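Local coordinates for 3-hydroxy-3-methylglutaryl-CoA lyase (PDB 6NDS), which belongs to the HMGL-like family of TIM-barrel enzymes and binds a zinc ion and coenzyme A, at residues Ala113-Thr116 against His117-Asn121; Met122-Lys126 against Ala127-Ala131; Asp262-Asn265 against Met266-Ile270. All coordinates share one frame; numbering follows the deposited sequence.

Interaction 1. Residues Ala113-Thr116 against His117-Asn121. With COA (coenzyme A), chain B.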
loop_
_atom_site.group_PDB
_atom_site.type_symbol
_atom_site.label_atom_id
_atom_site.label_comp_id
_atom_site.label_asym_id
_atom_site.label_seq_id
_atom_site.Cartn_x
_atom_site.Cartn_y
_atom_site.Cartn_z
ATOM N N ALA A 113 0.791 17.244 17.999
ATOM C CA ALA A 113 -0.054 18.407 17.741
ATOM C C ALA A 113 -1.391 18.304 18.461
ATOM O O ALA A 113 -2.049 19.324 18.689
ATOM C CB ALA A 113 -0.296 18.569 16.235
ATOM N N SER A 114 -1.812 17.088 18.787
ATOM C CA SER A 114 -3.032 16.852 19.541
ATOM C C SER A 114 -2.725 16.944 21.030
ATOM O O SER A 114 -1.878 16.196 21.530
ATOM C CB SER A 114 -3.590 15.470 19.210
ATOM O OG SER A 114 -4.471 15.028 20.231
ATOM N N GLN A 115 -3.400 17.862 21.729
ATOM C CA GLN A 115 -3.225 17.935 23.178
ATOM C C GLN A 115 -3.588 16.610 23.838
ATOM O O GLN A 115 -2.902 16.165 24.765
ATOM C CB GLN A 115 -4.071 19.061 23.763
ATOM C CG GLN A 115 -3.748 19.347 25.221
ATOM C CD GLN A 115 -2.516 20.210 25.381
ATOM O OE1 GLN A 115 -1.392 19.759 25.171
ATOM N NE2 GLN A 115 -2.724 21.469 25.754
ATOM N N THR A 116 -4.672 15.972 23.383
ATOM C CA THR A 116 -5.093 14.712 23.995
ATOM C C THR A 116 -4.034 13.636 23.811
ATOM O O THR A 116 -3.709 12.895 24.748
ATOM C CB THR A 116 -6.418 14.238 23.398
ATOM O OG1 THR A 116 -7.431 15.227 23.606
ATOM C CG2 THR A 116 -6.840 12.928 24.046
ATOM N N HIS A 117 -3.487 13.521 22.598
ATOM C CA HIS A 117 -2.455 12.522 22.363
ATOM C C HIS A 117 -1.172 12.847 23.126
ATOM O O HIS A 117 -0.497 11.938 23.618
ATOM C CB HIS A 117 -2.179 12.397 20.864
ATOM C CG HIS A 117 -1.286 11.252 20.512
ATOM N ND1 HIS A 117 0.073 11.396 20.339
ATOM C CD2 HIS A 117 -1.558 9.943 20.302
ATOM C CE1 HIS A 117 0.603 10.222 20.043
ATOM N NE2 HIS A 117 -0.366 9.325 20.008
ATOM N N ASN A 118 -0.804 14.129 23.222
ATOM C CA ASN A 118 0.395 14.466 23.984
ATOM C C ASN A 118 0.234 14.094 25.452
ATOM O O ASN A 118 1.175 13.595 26.083
ATOM C CB ASN A 118 0.726 15.954 23.847
ATOM C CG ASN A 118 2.219 16.221 23.967
ATOM O OD1 ASN A 118 3.007 15.790 23.118
ATOM N ND2 ASN A 118 2.618 16.908 25.030
ATOM N N LEU A 119 -0.948 14.333 26.017
ATOM C CA LEU A 119 -1.194 13.923 27.398
ATOM C C LEU A 119 -1.181 12.402 27.537
ATOM O O LEU A 119 -0.629 11.867 28.504
ATOM C CB LEU A 119 -2.519 14.502 27.888
ATOM C CG LEU A 119 -2.542 16.008 28.158
ATOM C CD1 LEU A 119 -3.974 16.515 28.249
ATOM C CD2 LEU A 119 -1.776 16.325 29.445
ATOM N N ALA A 120 -1.770 11.684 26.576
ATOM C CA ALA A 120 -1.803 10.225 26.669
ATOM C C ALA A 120 -0.412 9.615 26.540
ATOM O O ALA A 120 -0.118 8.599 27.179
ATOM C CB ALA A 120 -2.716 9.647 25.589
ATOM N N ASN A 121 0.450 10.219 25.729
ATOM C CA ASN A 121 1.744 9.664 25.356
ATOM C C ASN A 121 2.873 10.171 26.241
ATOM O O ASN A 121 3.744 9.391 26.646
ATOM C CB ASN A 121 2.039 10.017 23.892
ATOM C CG ASN A 121 3.121 9.155 23.277
ATOM O OD1 ASN A 121 3.215 7.960 23.559
ATOM N ND2 ASN A 121 3.940 9.759 22.419
HETATM N N1A COA B . 13.713 8.324 30.914
HETATM C C2A COA B . 13.688 7.553 32.011
HETATM N N3A COA B . 13.123 7.787 33.194
HETATM C C4A COA B . 12.509 8.981 33.196
HETATM C C5A COA B . 12.437 9.879 32.153
HETATM C C6A COA B . 13.076 9.522 30.950
HETATM N N6A COA B . 13.095 10.296 29.870
HETATM N N7A COA B . 11.719 11.005 32.535
HETATM C C8A COA B . 11.373 10.771 33.781
HETATM N N9A COA B . 11.825 9.555 34.236
HETATM C C1B COA B . 11.654 8.979 35.572
HETATM C C2B COA B . 12.180 9.854 36.708
HETATM O O2B COA B . 13.577 9.801 36.899
HETATM C C3B COA B . 11.362 9.294 37.868
HETATM O O3B COA B . 11.816 7.990 38.216
HETATM P P3B COA B . 11.320 7.597 39.706
HETATM O O7A COA B . 9.906 7.052 39.601
HETATM O O8A COA B . 11.377 8.880 40.512
HETATM O O9A COA B . 12.301 6.559 40.219
HETATM C C4B COA B . 10.001 9.266 37.194
HETATM O O4B COA B . 10.282 8.795 35.846
HETATM C C5B COA B . 9.406 10.646 37.095
HETATM O O5B COA B . 8.109 10.563 36.487
HETATM P P1A COA B . 7.525 11.909 35.855
HETATM O O1A COA B . 8.628 12.882 35.606
HETATM O O2A COA B . 6.311 12.338 36.612
HETATM O O3A COA B . 7.084 11.315 34.436
HETATM P P2A COA B . 5.892 10.342 34.010
HETATM O O4A COA B . 4.616 11.117 34.039
HETATM O O5A COA B . 5.975 9.058 34.769
HETATM O O6A COA B . 6.327 10.037 32.496
HETATM C CBP COA B . 7.387 10.601 30.432
HETATM C CCP COA B . 6.542 11.140 31.581
HETATM C CDP COA B . 7.506 11.653 29.324
HETATM C CEP COA B . 8.789 10.267 30.957
HETATM C CAP COA B . 6.699 9.339 29.906
HETATM O OAP COA B . 5.337 9.635 29.635
HETATM C C9P COA B . 7.340 8.782 28.645
HETATM O O9P COA B . 8.437 8.234 28.692
HETATM N N8P COA B . 6.646 8.910 27.525
HETATM C C7P COA B . 7.171 8.542 26.217
HETATM C C6P COA B . 6.457 7.338 25.658
HETATM C C5P COA B . 6.882 7.042 24.236
HETATM O O5P COA B . 8.073 6.969 23.937
HETATM N N4P COA B . 5.900 6.856 23.345
HETATM C C3P COA B . 6.112 6.393 21.980
HETATM C C2P COA B . 7.013 7.314 21.194
HETATM S S1P COA B . 6.433 9.029 21.235
#
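S114 meets H117 at the start of helix 115-122, where a serine N-cap closes the first turn. With its hydroxyl anti to the backbone N (chi1 160°), S114 brings OG to 3.0 Å from H117 N, and the N-H points almost straight at it (170°). The carbonyl of the same residue takes N118 N at 2.9 Å, so both oxygens of S114 serve the opening turn. This is the tight side: OG also lies 3.5 Å from H117 CB, and S114, H117 and N118 are all buried. The polar ends of the two helical residues turn back to the preceding strand, H117 ND1 to the S112 hydroxyl and N118 OD1 to S112 N. Packing is looser toward solvent, where the Q115 and L119 side chains cross one turn apart and CG of Q115 comes no nearer than 4.2 Å to CD1 of L119. At the far end N121 faces coenzyme A: its OD1 accepts from N4P of the ligand at 2.9 Å, while its backbone O receives N8P at 3.1 Å. One asparagine thus reads two amide N-H groups of the pantetheine arm. The turn follows strand 106-112 of the TIM barrel directly; A113 pairs with A151 at the end of strand 145-151 and packs on helix 164-176, and helix 126-140 comes next in the chain.

Interaction 2. Residues Met122-Lys126 against Ala127-Ala131. With COA (coenzyme A), chain B.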
loop_
_atom_site.group_PDB
_atom_site.type_symbol
_atom_site.label_atom_id
_atom_site.label_comp_id
_atom_site.label_asym_id
_atom_site.label_seq_id
_atom_site.Cartn_x
_atom_site.Cartn_y
_atom_site.Cartn_z
ATOM N N MET A 122 2.870 11.469 26.540
ATOM C CA MET A 122 3.936 12.128 27.278
ATOM C C MET A 122 3.516 12.564 28.670
ATOM O O MET A 122 4.359 13.064 29.423
ATOM C CB MET A 122 4.430 13.364 26.507
ATOM C CG MET A 122 4.953 13.085 25.119
ATOM S SD MET A 122 6.391 12.005 25.201
ATOM C CE MET A 122 6.972 12.043 23.505
ATOM N N ARG A 123 2.234 12.426 29.013
ATOM C CA ARG A 123 1.712 12.808 30.322
ATOM C C ARG A 123 2.009 14.270 30.633
ATOM O O ARG A 123 2.272 14.645 31.780
ATOM C CB ARG A 123 2.238 11.869 31.408
ATOM C CG ARG A 123 1.688 10.446 31.245
ATOM C CD ARG A 123 2.452 9.438 32.065
ATOM N NE ARG A 123 2.618 9.894 33.439
ATOM C CZ ARG A 123 1.776 9.616 34.425
ATOM N NH1 ARG A 123 0.701 8.873 34.194
ATOM N NH2 ARG A 123 2.010 10.081 35.646
ATOM N N MET A 124 1.950 15.108 29.601
ATOM C CA MET A 124 2.044 16.547 29.809
ATOM C C MET A 124 1.447 17.268 28.612
ATOM O O MET A 124 1.257 16.690 27.536
ATOM C CB MET A 124 3.490 16.998 30.049
ATOM C CG MET A 124 4.471 16.565 28.995
ATOM S SD MET A 124 6.188 16.984 29.411
ATOM C CE MET A 124 7.036 15.667 28.556
ATOM N N THR A 125 1.135 18.543 28.825
ATOM C CA THR A 125 0.605 19.365 27.756
ATOM C C THR A 125 1.704 19.691 26.754
ATOM O O THR A 125 2.899 19.494 27.008
ATOM C CB THR A 125 0.034 20.670 28.307
ATOM O OG1 THR A 125 1.086 21.413 28.938
ATOM C CG2 THR A 125 -1.061 20.405 29.335
ATOM N N LYS A 126 1.281 20.210 25.599
ATOM C CA LYS A 126 2.246 20.686 24.616
ATOM C C LYS A 126 3.116 21.800 25.191
ATOM O O LYS A 126 4.323 21.850 24.924
ATOM C CB LYS A 126 1.520 21.163 23.361
ATOM C CG LYS A 126 0.897 20.040 22.562
ATOM C CD LYS A 126 0.213 20.581 21.311
ATOM C CE LYS A 126 -1.161 21.110 21.595
ATOM N NZ LYS A 126 -1.804 21.535 20.324
ATOM N N ALA A 127 2.521 22.702 25.980
ATOM C CA ALA A 127 3.304 23.775 26.582
ATOM C C ALA A 127 4.369 23.213 27.513
ATOM O O ALA A 127 5.502 23.712 27.547
ATOM C CB ALA A 127 2.398 24.745 27.347
ATOM N N GLN A 128 4.022 22.175 28.279
ATOM C CA GLN A 128 5.007 21.546 29.154
ATOM C C GLN A 128 6.089 20.846 28.351
ATOM O O GLN A 128 7.262 20.873 28.734
ATOM C CB GLN A 128 4.328 20.564 30.104
ATOM C CG GLN A 128 3.451 21.246 31.141
ATOM C CD GLN A 128 2.623 20.273 31.959
ATOM O OE1 GLN A 128 1.910 19.433 31.414
ATOM N NE2 GLN A 128 2.709 20.391 33.279
ATOM N N SER A 129 5.717 20.208 27.237
ATOM C CA SER A 129 6.725 19.597 26.375
ATOM C C SER A 129 7.722 20.642 25.890
ATOM O O SER A 129 8.940 20.428 25.938
ATOM C CB SER A 129 6.054 18.894 25.192
ATOM O OG SER A 129 5.541 17.620 25.572
ATOM N N PHE A 130 7.222 21.800 25.447
ATOM C CA PHE A 130 8.134 22.813 24.928
ATOM C C PHE A 130 8.929 23.492 26.035
ATOM O O PHE A 130 10.054 23.946 25.789
ATOM C CB PHE A 130 7.375 23.835 24.079
ATOM C CG PHE A 130 7.565 23.624 22.599
ATOM C CD1 PHE A 130 8.751 24.000 21.985
ATOM C CD2 PHE A 130 6.580 23.024 21.832
ATOM C CE1 PHE A 130 8.950 23.790 20.631
ATOM C CE2 PHE A 130 6.775 22.809 20.474
ATOM C CZ PHE A 130 7.957 23.196 19.874
ATOM N N ALA A 131 8.382 23.569 27.254
ATOM C CA ALA A 131 9.190 24.024 28.381
ATOM C C ALA A 131 10.399 23.115 28.591
ATOM O O ALA A 131 11.508 23.593 28.864
ATOM C CB ALA A 131 8.340 24.097 29.651
HETATM N N1A COA B . 13.713 8.324 30.914
HETATM C C2A COA B . 13.688 7.553 32.011
HETATM N N3A COA B . 13.123 7.787 33.194
HETATM C C4A COA B . 12.509 8.981 33.196
HETATM C C5A COA B . 12.437 9.879 32.153
HETATM C C6A COA B . 13.076 9.522 30.950
HETATM N N6A COA B . 13.095 10.296 29.870
HETATM N N7A COA B . 11.719 11.005 32.535
HETATM C C8A COA B . 11.373 10.771 33.781
HETATM N N9A COA B . 11.825 9.555 34.236
HETATM C C1B COA B . 11.654 8.979 35.572
HETATM C C2B COA B . 12.180 9.854 36.708
HETATM O O2B COA B . 13.577 9.801 36.899
HETATM C C3B COA B . 11.362 9.294 37.868
HETATM O O3B COA B . 11.816 7.990 38.216
HETATM P P3B COA B . 11.320 7.597 39.706
HETATM O O7A COA B . 9.906 7.052 39.601
HETATM O O8A COA B . 11.377 8.880 40.512
HETATM O O9A COA B . 12.301 6.559 40.219
HETATM C C4B COA B . 10.001 9.266 37.194
HETATM O O4B COA B . 10.282 8.795 35.846
HETATM C C5B COA B . 9.406 10.646 37.095
HETATM O O5B COA B . 8.109 10.563 36.487
HETATM P P1A COA B . 7.525 11.909 35.855
HETATM O O1A COA B . 8.628 12.882 35.606
HETATM O O2A COA B . 6.311 12.338 36.612
HETATM O O3A COA B . 7.084 11.315 34.436
HETATM P P2A COA B . 5.892 10.342 34.010
HETATM O O4A COA B . 4.616 11.117 34.039
HETATM O O5A COA B . 5.975 9.058 34.769
HETATM O O6A COA B . 6.327 10.037 32.496
HETATM C CBP COA B . 7.387 10.601 30.432
HETATM C CCP COA B . 6.542 11.140 31.581
HETATM C CDP COA B . 7.506 11.653 29.324
HETATM C CEP COA B . 8.789 10.267 30.957
HETATM C CAP COA B . 6.699 9.339 29.906
HETATM O OAP COA B . 5.337 9.635 29.635
HETATM C C9P COA B . 7.340 8.782 28.645
HETATM O O9P COA B . 8.437 8.234 28.692
HETATM N N8P COA B . 6.646 8.910 27.525
HETATM C C7P COA B . 7.171 8.542 26.217
HETATM C C6P COA B . 6.457 7.338 25.658
HETATM C C5P COA B . 6.882 7.042 24.236
HETATM O O5P COA B . 8.073 6.969 23.937
HETATM N N4P COA B . 5.900 6.856 23.345
HETATM C C3P COA B . 6.112 6.393 21.980
HETATM C C2P COA B . 7.013 7.314 21.194
HETATM S S1P COA B . 6.433 9.029 21.235
#
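T125 turns its hydroxyl into the position between backbone N and carbonyl carbon (chi1 62°), while Q128 sends CG anti to its own carbonyl carbon (chi1 -69°) and runs extended beyond it, back over the start of helix 126-140. These torsions make a capping box. T125 OG1 accepts from Q128 N at 3.1 Å, and in return OE1 of Q128 takes T125 N at 2.8 Å, on a lone pair in the carbonyl plane and with a nearly straight N-H (166°). The Q128 chain crosses the threonine closely, its CG 3.2 Å from OG1 of T125. M124 lies beside the box: its CB is 3.2 Å from Q128 OE1 and its CG 3.7 Å from S129 OG, a hydroxyl bonded in turn to N118 ND2. K126 leads its amine away from the turn to E166 and the A113 carbonyl. Just ahead of the box, R123 leaves helix 115-122 with positive phi and presents its guanidinium edge to coenzyme A; NE points almost straight at O4A of the pyrophosphate, though the modelled 2.4 Å is doubtfully short. M122 SD lies along the pantetheine arm, 3.7 Å from C7P. The chemistry therefore divides by task: reciprocal bonds satisfy the amides of T125 and Q128, the Q115 side chain takes K126 N, and the positive charge of R123 would probably offset part of the phosphate's negative charge.

Interaction 3. Residues Asp262-Asn265 against Met266-Ile270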
loop_
_atom_site.group_PDB
_atom_site.type_symbol
_atom_site.label_atom_id
_atom_site.label_comp_id
_atom_site.label_asym_id
_atom_site.label_seq_id
_atom_site.Cartn_x
_atom_site.Cartn_y
_atom_site.Cartn_z
ATOM N N ASP A 262 9.869 -2.133 0.957
ATOM C CA ASP A 262 8.836 -1.766 -0.009
ATOM C C ASP A 262 9.053 -0.342 -0.526
ATOM O O ASP A 262 8.858 -0.078 -1.717
ATOM C CB ASP A 262 7.436 -1.916 0.609
ATOM C CG ASP A 262 7.085 -3.368 0.973
ATOM O OD1 ASP A 262 7.903 -4.279 0.723
ATOM O OD2 ASP A 262 5.977 -3.603 1.522
ATOM N N LEU A 263 9.466 0.585 0.349
ATOM C CA LEU A 263 9.798 1.944 -0.093
ATOM C C LEU A 263 10.982 1.948 -1.054
ATOM O O LEU A 263 10.939 2.587 -2.117
ATOM C CB LEU A 263 10.097 2.823 1.125
ATOM C CG LEU A 263 10.752 4.179 0.832
ATOM C CD1 LEU A 263 9.818 5.049 0.006
ATOM C CD2 LEU A 263 11.123 4.874 2.157
ATOM N N VAL A 264 12.053 1.236 -0.701
ATOM C CA VAL A 264 13.235 1.214 -1.559
ATOM C C VAL A 264 12.917 0.538 -2.886
ATOM O O VAL A 264 13.385 0.978 -3.935
ATOM C CB VAL A 264 14.423 0.548 -0.844
ATOM C CG1 VAL A 264 15.656 0.441 -1.789
ATOM C CG2 VAL A 264 14.796 1.341 0.414
ATOM N N ASN A 265 12.089 -0.512 -2.877
ATOM C CA ASN A 265 11.702 -1.129 -4.148
ATOM C C ASN A 265 10.924 -0.153 -5.020
ATOM O O ASN A 265 11.143 -0.080 -6.233
ATOM C CB ASN A 265 10.868 -2.394 -3.904
ATOM C CG ASN A 265 10.436 -3.054 -5.203
ATOM O OD1 ASN A 265 11.252 -3.666 -5.908
ATOM N ND2 ASN A 265 9.150 -2.912 -5.546
ATOM N N MET A 266 10.005 0.608 -4.418
ATOM C CA MET A 266 9.267 1.608 -5.183
ATOM C C MET A 266 10.218 2.589 -5.868
ATOM O O MET A 266 10.085 2.876 -7.068
ATOM C CB MET A 266 8.308 2.363 -4.260
ATOM C CG MET A 266 7.545 3.450 -5.024
ATOM S SD MET A 266 6.261 4.293 -4.075
ATOM C CE MET A 266 7.230 5.402 -3.051
ATOM N N CYS A 267 11.184 3.118 -5.109
ATOM C CA CYS A 267 12.182 4.030 -5.669
ATOM C C CYS A 267 12.982 3.365 -6.772
ATOM O O CYS A 267 13.215 3.962 -7.829
ATOM C CB CYS A 267 13.125 4.514 -4.571
ATOM S SG CYS A 267 12.350 5.587 -3.352
ATOM N N GLU A 268 13.438 2.127 -6.531
ATOM C CA GLU A 268 14.285 1.438 -7.495
ATOM C C GLU A 268 13.547 1.200 -8.812
ATOM O O GLU A 268 14.114 1.380 -9.896
ATOM C CB GLU A 268 14.789 0.127 -6.875
ATOM C CG GLU A 268 15.834 -0.589 -7.696
ATOM C CD GLU A 268 16.960 -1.205 -6.869
ATOM O OE1 GLU A 268 17.302 -0.686 -5.773
ATOM O OE2 GLU A 268 17.530 -2.197 -7.355
ATOM N N GLU A 269 12.263 0.834 -8.738
ATOM C CA GLU A 269 11.486 0.586 -9.950
ATOM C C GLU A 269 11.140 1.875 -10.693
ATOM O O GLU A 269 11.097 1.883 -11.928
ATOM C CB GLU A 269 10.215 -0.186 -9.598
ATOM C CG GLU A 269 10.501 -1.616 -9.162
ATOM C CD GLU A 269 11.212 -2.408 -10.249
ATOM O OE1 GLU A 269 10.633 -2.567 -11.344
ATOM O OE2 GLU A 269 12.366 -2.844 -10.024
ATOM N N ILE A 270 10.852 2.957 -9.962
ATOM C CA ILE A 270 10.495 4.223 -10.602
ATOM C C ILE A 270 11.713 4.890 -11.212
ATOM O O ILE A 270 11.610 5.545 -12.257
ATOM C CB ILE A 270 9.822 5.146 -9.568
ATOM C CG1 ILE A 270 8.407 4.667 -9.253
ATOM C CG2 ILE A 270 9.784 6.591 -10.046
ATOM C CD1 ILE A 270 7.799 5.471 -8.086
HETATM O O HOH W 1 13.546 -3.036 -7.583
#
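L263, M266 and C267 form the apolar contact within helix 260-270. The L263 and M266 side chains cross, and the methionine, bent at its last torsion (chi3 77°), swings CE to 4.0 Å from CD1 of L263. C267 SG approaches the same methyl, CD1 of L263, at 4.2 Å, so this branch is met by both sulfur-containing residues of the next turn. Leucine and methionine also pack on L224 and V227 of helix 223-232, and L263 on V18 of strand 17-20.

The backbone contributes four successive i to i+4 hydrogen bonds, from M266 N to D262 O through E269 N to N265 O, among which E268 N to V264 O measures 2.8 Å.

The polar side-chain contact joins N265 and E269 one turn apart. Their chains cross, with OD1 of N265 3.9 Å from CG of E269, and the amide and carboxylate planes lie only 13° apart. A single water bridges the groups, donating to N265 OD1 at 2.9 Å and to E269 OE2 at 2.7 Å. This side faces the second subunit, where N265 packs on R220 and E269 on N192 of that chain. The remaining acidic side chains have partners elsewhere: E268 a salt bridge with R305, D262 hydrogen bonds from the backbone N atoms of Q299 and L300.

Two acceptor oxygens would not be expected to bond each other directly if the carboxylate is ionised; the water donates to both and joins them across one turn, whereas the L263 face meets its neighbours through van der Waals contact.

Together the three contacts illustrate how local helix chemistry follows its place in a barrel. Interactions 1 and 2 are partly buried neighbours, their centres about 9 Å apart, on the consecutive helices 115-122 and 126-140; they are joined by Q115 and A113, which probably bond to K126, and both touch coenzyme A. Each begins its helix with a hydroxyl cap, single in interaction 1 and reciprocal in interaction 2. Interaction 3 lies across the chain's centre, its own centre about 34 and 38 Å from those of the other two, and is the most buried of the three. It sits within a helix, relying on apolar crossing and a water bridge, and it borders the second subunit instead of the ligand.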